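Local atomic coordinates of M32 carboxypeptidase (Chitinophagaceae bacterium, PDB entry 7A03), a protein that is a metallocarboxypeptidase of the M32 (carboxypeptidase Taq) family, and so probably removes residues from the C-terminal ends of peptides. Residues Trp120-Phe132 with Asn400-Ser412. Residues are numbered along the deposited sequence; the frame is centred on the assembly and turned at random.
Sequences WIKARKANDYQVF and NDTQGVLQDIHWS
Tyr129 N donates a hydrogen bond to Asp401 OD2 at 2.8 Å, coming in on the anti side of the carboxylate and 35° out of its plane. Asp128 OD2, which caps the next helix by accepting from Gln130 N, lies 4.1 Å from Asp401 OD2; two like charges this close probably lean on those backbone N-H groups. One residue back, Asn127 OD1 accepts from Thr402 N at 3.0 Å, while water 3 joins Asn127 O to Asp401 N. Farther along, Arg124 NH1 lies 2.9 Å from Leu406 O and bonds to it in the guanidinium plane; water 2 carries the same nitrogen on to Thr402 O.

Leu406 fills the apolar middle: CD1 rests on Ala123 CB, and CD2 sits 3.8 Å from Phe132 CD2 and at the edge of the Tyr129 ring, whose hydroxyl bonds to Thr379 O. Trp120, with CG anti to the backbone nitrogen (chi1 -166°), sends its indole along 406-409. Ile409 CG1 makes a CH-pi contact over one face, 3.9 Å from the six-membered ring centroid, and Arg124 CD lies against the opposite face. Trp120 NE1 donates to water 1 (2.9 Å), which in turn donates to Val405 O and Asp408 O. A leucine here has neither indole N-H nor ring, and would probably leave water 1 short of a donor and open a gap between Ile409 and Arg124 CD.

Asn127, at positive phi, is the C-prime residue of the Schellman motif that ends helix 103-126; the loop after helix 382-394 packs on the corner between that helix and helix 129-150, in this largely helical M32 fold.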
# COMPACT_ATOMS: atom_id res chain seq x y z
N TRP A 120 15.34 -14.68 -9.43
CA TRP A 120 14.31 -13.85 -10.05
C TRP A 120 14.91 -12.92 -11.08
O TRP A 120 14.36 -12.76 -12.18
CB TRP A 120 13.58 -13.06 -8.97
CG TRP A 120 12.29 -12.44 -9.41
CD1 TRP A 120 11.13 -13.09 -9.71
CD2 TRP A 120 12.03 -11.04 -9.56
NE1 TRP A 120 10.16 -12.18 -10.06
CE2 TRP A 120 10.68 -10.92 -9.98
CE3 TRP A 120 12.79 -9.89 -9.41
CZ2 TRP A 120 10.09 -9.69 -10.23
CZ3 TRP A 120 12.21 -8.66 -9.66
CH2 TRP A 120 10.87 -8.57 -10.07
N ILE A 121 16.05 -12.29 -10.75
CA ILE A 121 16.70 -11.43 -11.73
C ILE A 121 17.06 -12.21 -12.99
O ILE A 121 16.75 -11.80 -14.12
CB ILE A 121 17.93 -10.74 -11.11
CG1 ILE A 121 17.48 -9.71 -10.07
CG2 ILE A 121 18.79 -10.09 -12.19
CD1 ILE A 121 16.70 -8.54 -10.66
N LYS A 122 17.72 -13.36 -12.83
CA LYS A 122 18.14 -14.08 -14.03
C LYS A 122 16.97 -14.73 -14.76
O LYS A 122 17.02 -14.89 -15.99
CB LYS A 122 19.32 -15.01 -13.76
CG LYS A 122 19.08 -16.16 -12.82
CD LYS A 122 19.63 -17.45 -13.39
CE LYS A 122 21.06 -17.31 -13.88
NZ LYS A 122 21.42 -18.48 -14.71
N ALA A 123 15.89 -15.07 -14.05
CA ALA A 123 14.70 -15.60 -14.71
C ALA A 123 14.04 -14.53 -15.57
O ALA A 123 13.66 -14.81 -16.72
CB ALA A 123 13.71 -16.13 -13.66
N ARG A 124 13.88 -13.32 -15.03
CA ARG A 124 13.35 -12.23 -15.83
C ARG A 124 14.21 -11.97 -17.05
O ARG A 124 13.69 -11.73 -18.15
CB ARG A 124 13.23 -10.96 -14.98
CG ARG A 124 12.02 -10.96 -14.06
CD ARG A 124 12.10 -9.85 -13.04
NE ARG A 124 12.07 -8.53 -13.65
CZ ARG A 124 10.96 -7.92 -14.04
NH1 ARG A 124 9.78 -8.50 -13.88
NH2 ARG A 124 11.02 -6.71 -14.60
N LYS A 125 15.54 -12.05 -16.90
CA LYS A 125 16.39 -11.73 -18.05
C LYS A 125 16.37 -12.84 -19.10
O LYS A 125 16.50 -12.55 -20.30
CB LYS A 125 17.80 -11.33 -17.61
CG LYS A 125 17.84 -10.12 -16.65
CD LYS A 125 16.59 -9.24 -16.70
CE LYS A 125 16.43 -8.42 -15.43
NZ LYS A 125 16.35 -9.29 -14.23
N ALA A 126 16.19 -14.09 -18.69
CA ALA A 126 15.97 -15.18 -19.63
C ALA A 126 14.51 -15.27 -20.08
O ALA A 126 14.22 -16.02 -21.02
CB ALA A 126 16.39 -16.51 -19.01
N ASN A 127 13.61 -14.53 -19.44
CA ASN A 127 12.17 -14.59 -19.72
C ASN A 127 11.62 -16.01 -19.60
O ASN A 127 10.87 -16.49 -20.45
CB ASN A 127 11.82 -13.95 -21.06
CG ASN A 127 10.48 -13.24 -21.03
OD1 ASN A 127 9.59 -13.61 -20.26
ND2 ASN A 127 10.33 -12.21 -21.86
N ASP A 128 12.00 -16.69 -18.52
CA ASP A 128 11.61 -18.08 -18.31
C ASP A 128 11.39 -18.31 -16.82
O ASP A 128 12.34 -18.22 -16.04
CB ASP A 128 12.67 -19.05 -18.85
CG ASP A 128 12.26 -20.51 -18.71
OD1 ASP A 128 13.04 -21.38 -19.15
OD2 ASP A 128 11.17 -20.80 -18.19
N TYR A 129 10.16 -18.66 -16.46
CA TYR A 129 9.83 -18.87 -15.05
C TYR A 129 10.59 -20.06 -14.47
O TYR A 129 10.90 -20.07 -13.28
CB TYR A 129 8.33 -19.07 -14.89
CG TYR A 129 7.96 -19.75 -13.60
CD1 TYR A 129 7.94 -19.04 -12.41
CD2 TYR A 129 7.64 -21.10 -13.56
CE1 TYR A 129 7.61 -19.66 -11.21
CE2 TYR A 129 7.31 -21.73 -12.38
CZ TYR A 129 7.30 -20.99 -11.20
OH TYR A 129 6.97 -21.61 -10.02
N GLN A 130 10.87 -21.08 -15.29
CA GLN A 130 11.54 -22.27 -14.78
C GLN A 130 12.92 -21.97 -14.22
O GLN A 130 13.43 -22.75 -13.41
CB GLN A 130 11.59 -23.37 -15.85
CG GLN A 130 10.22 -23.80 -16.35
CD GLN A 130 9.33 -24.37 -15.25
OE1 GLN A 130 9.82 -24.77 -14.18
NE2 GLN A 130 8.03 -24.40 -15.49
N VAL A 131 13.52 -20.85 -14.63
CA VAL A 131 14.76 -20.41 -13.99
C VAL A 131 14.51 -20.04 -12.54
O VAL A 131 15.32 -20.33 -11.65
CB VAL A 131 15.36 -19.23 -14.79
CG1 VAL A 131 16.48 -18.57 -14.00
CG2 VAL A 131 15.87 -19.71 -16.14
N PHE A 132 13.37 -19.39 -12.26
CA PHE A 132 13.01 -18.98 -10.92
C PHE A 132 12.42 -20.12 -10.10
O PHE A 132 12.44 -20.05 -8.86
CB PHE A 132 11.98 -17.84 -11.03
CG PHE A 132 11.59 -17.19 -9.72
CD1 PHE A 132 12.55 -16.68 -8.87
CD2 PHE A 132 10.25 -17.06 -9.37
CE1 PHE A 132 12.19 -16.07 -7.67
CE2 PHE A 132 9.89 -16.45 -8.18
CZ PHE A 132 10.86 -15.96 -7.33
N ASN A 400 4.34 -13.93 -22.43
CA ASN A 400 5.60 -14.45 -21.93
C ASN A 400 5.61 -14.28 -20.41
O ASN A 400 4.71 -13.66 -19.84
CB ASN A 400 6.80 -13.74 -22.58
CG ASN A 400 6.69 -12.23 -22.50
OD1 ASN A 400 6.82 -11.64 -21.43
ND2 ASN A 400 6.45 -11.60 -23.65
N ASP A 401 6.65 -14.82 -19.78
CA ASP A 401 6.65 -14.90 -18.32
C ASP A 401 6.89 -13.55 -17.64
O ASP A 401 6.36 -13.33 -16.54
CB ASP A 401 7.66 -15.95 -17.86
CG ASP A 401 7.16 -17.36 -18.06
OD1 ASP A 401 5.92 -17.55 -18.16
OD2 ASP A 401 7.99 -18.29 -18.14
N THR A 402 7.66 -12.65 -18.24
CA THR A 402 7.82 -11.33 -17.63
C THR A 402 6.51 -10.54 -17.66
O THR A 402 6.28 -9.70 -16.79
CB THR A 402 8.97 -10.54 -18.25
OG1 THR A 402 8.75 -10.36 -19.65
CG2 THR A 402 10.30 -11.26 -18.03
N GLN A 403 5.64 -10.81 -18.64
CA GLN A 403 4.29 -10.25 -18.64
C GLN A 403 3.33 -11.06 -17.79
O GLN A 403 2.15 -10.69 -17.69
CB GLN A 403 3.76 -10.13 -20.07
CG GLN A 403 4.52 -9.13 -20.92
CD GLN A 403 4.22 -7.70 -20.52
OE1 GLN A 403 3.08 -7.25 -20.57
NE2 GLN A 403 5.26 -6.97 -20.13
N GLY A 404 3.79 -12.16 -17.19
CA GLY A 404 2.96 -13.03 -16.38
C GLY A 404 3.49 -13.21 -14.98
O GLY A 404 3.59 -12.24 -14.23
N VAL A 405 3.87 -14.44 -14.64
CA VAL A 405 4.17 -14.83 -13.26
C VAL A 405 5.41 -14.14 -12.70
O VAL A 405 5.56 -14.04 -11.48
CB VAL A 405 4.25 -16.37 -13.16
CG1 VAL A 405 5.47 -16.90 -13.91
CG2 VAL A 405 4.27 -16.81 -11.71
N LEU A 406 6.31 -13.65 -13.55
CA LEU A 406 7.54 -13.03 -13.07
C LEU A 406 7.44 -11.51 -12.94
O LEU A 406 8.47 -10.85 -12.76
CB LEU A 406 8.71 -13.40 -13.98
CG LEU A 406 9.14 -14.86 -14.05
CD1 LEU A 406 10.25 -15.02 -15.07
CD2 LEU A 406 9.60 -15.36 -12.68
N GLN A 407 6.23 -10.92 -13.01
CA GLN A 407 6.14 -9.47 -13.04
C GLN A 407 6.40 -8.82 -11.68
O GLN A 407 6.97 -7.73 -11.62
CB GLN A 407 4.79 -9.01 -13.61
CG GLN A 407 3.56 -9.47 -12.82
CD GLN A 407 2.27 -8.99 -13.48
OE1 GLN A 407 1.72 -7.96 -13.11
NE2 GLN A 407 1.79 -9.74 -14.47
N ASP A 408 5.99 -9.46 -10.60
CA ASP A 408 5.99 -8.83 -9.28
C ASP A 408 7.09 -9.43 -8.42
O ASP A 408 7.31 -10.65 -8.42
CB ASP A 408 4.63 -8.98 -8.60
CG ASP A 408 3.64 -7.95 -9.09
OD1 ASP A 408 4.07 -6.85 -9.46
OD2 ASP A 408 2.42 -8.24 -9.09
N ILE A 409 7.78 -8.56 -7.67
CA ILE A 409 8.95 -8.95 -6.88
C ILE A 409 8.61 -9.59 -5.55
O ILE A 409 9.49 -10.19 -4.92
CB ILE A 409 9.82 -7.69 -6.66
CG1 ILE A 409 11.26 -8.07 -6.30
CG2 ILE A 409 9.20 -6.79 -5.59
CD1 ILE A 409 12.23 -6.87 -6.32
N HIS A 410 7.34 -9.53 -5.13
CA HIS A 410 6.98 -9.81 -3.74
C HIS A 410 7.46 -11.18 -3.30
O HIS A 410 8.06 -11.32 -2.23
CB HIS A 410 5.47 -9.63 -3.53
CG HIS A 410 4.99 -8.24 -3.81
ND1 HIS A 410 5.17 -7.61 -5.03
CD2 HIS A 410 4.33 -7.35 -3.03
CE1 HIS A 410 4.65 -6.40 -4.98
NE2 HIS A 410 4.13 -6.22 -3.78
N TRP A 411 7.23 -12.20 -4.13
CA TRP A 411 7.55 -13.57 -3.73
C TRP A 411 9.04 -13.76 -3.54
O TRP A 411 9.47 -14.46 -2.62
CB TRP A 411 6.99 -14.56 -4.75
CG TRP A 411 5.49 -14.61 -4.76
CD1 TRP A 411 4.65 -14.15 -3.79
CD2 TRP A 411 4.66 -15.16 -5.78
NE1 TRP A 411 3.33 -14.36 -4.15
CE2 TRP A 411 3.32 -15.00 -5.36
CE3 TRP A 411 4.91 -15.79 -7.00
CZ2 TRP A 411 2.24 -15.44 -6.13
CZ3 TRP A 411 3.84 -16.22 -7.76
CH2 TRP A 411 2.53 -16.04 -7.32
N SER A 412 9.86 -13.13 -4.40
CA SER A 412 11.31 -13.23 -4.22
C SER A 412 11.77 -12.60 -2.92
O SER A 412 12.84 -12.96 -2.41
CB SER A 412 12.05 -12.63 -5.42
OG SER A 412 12.03 -11.22 -5.41
O HOH W 1 7.54 -13.35 -9.72
O HOH W 2 7.61 -7.57 -15.82
O HOH W 3 8.30 -16.58 -21.27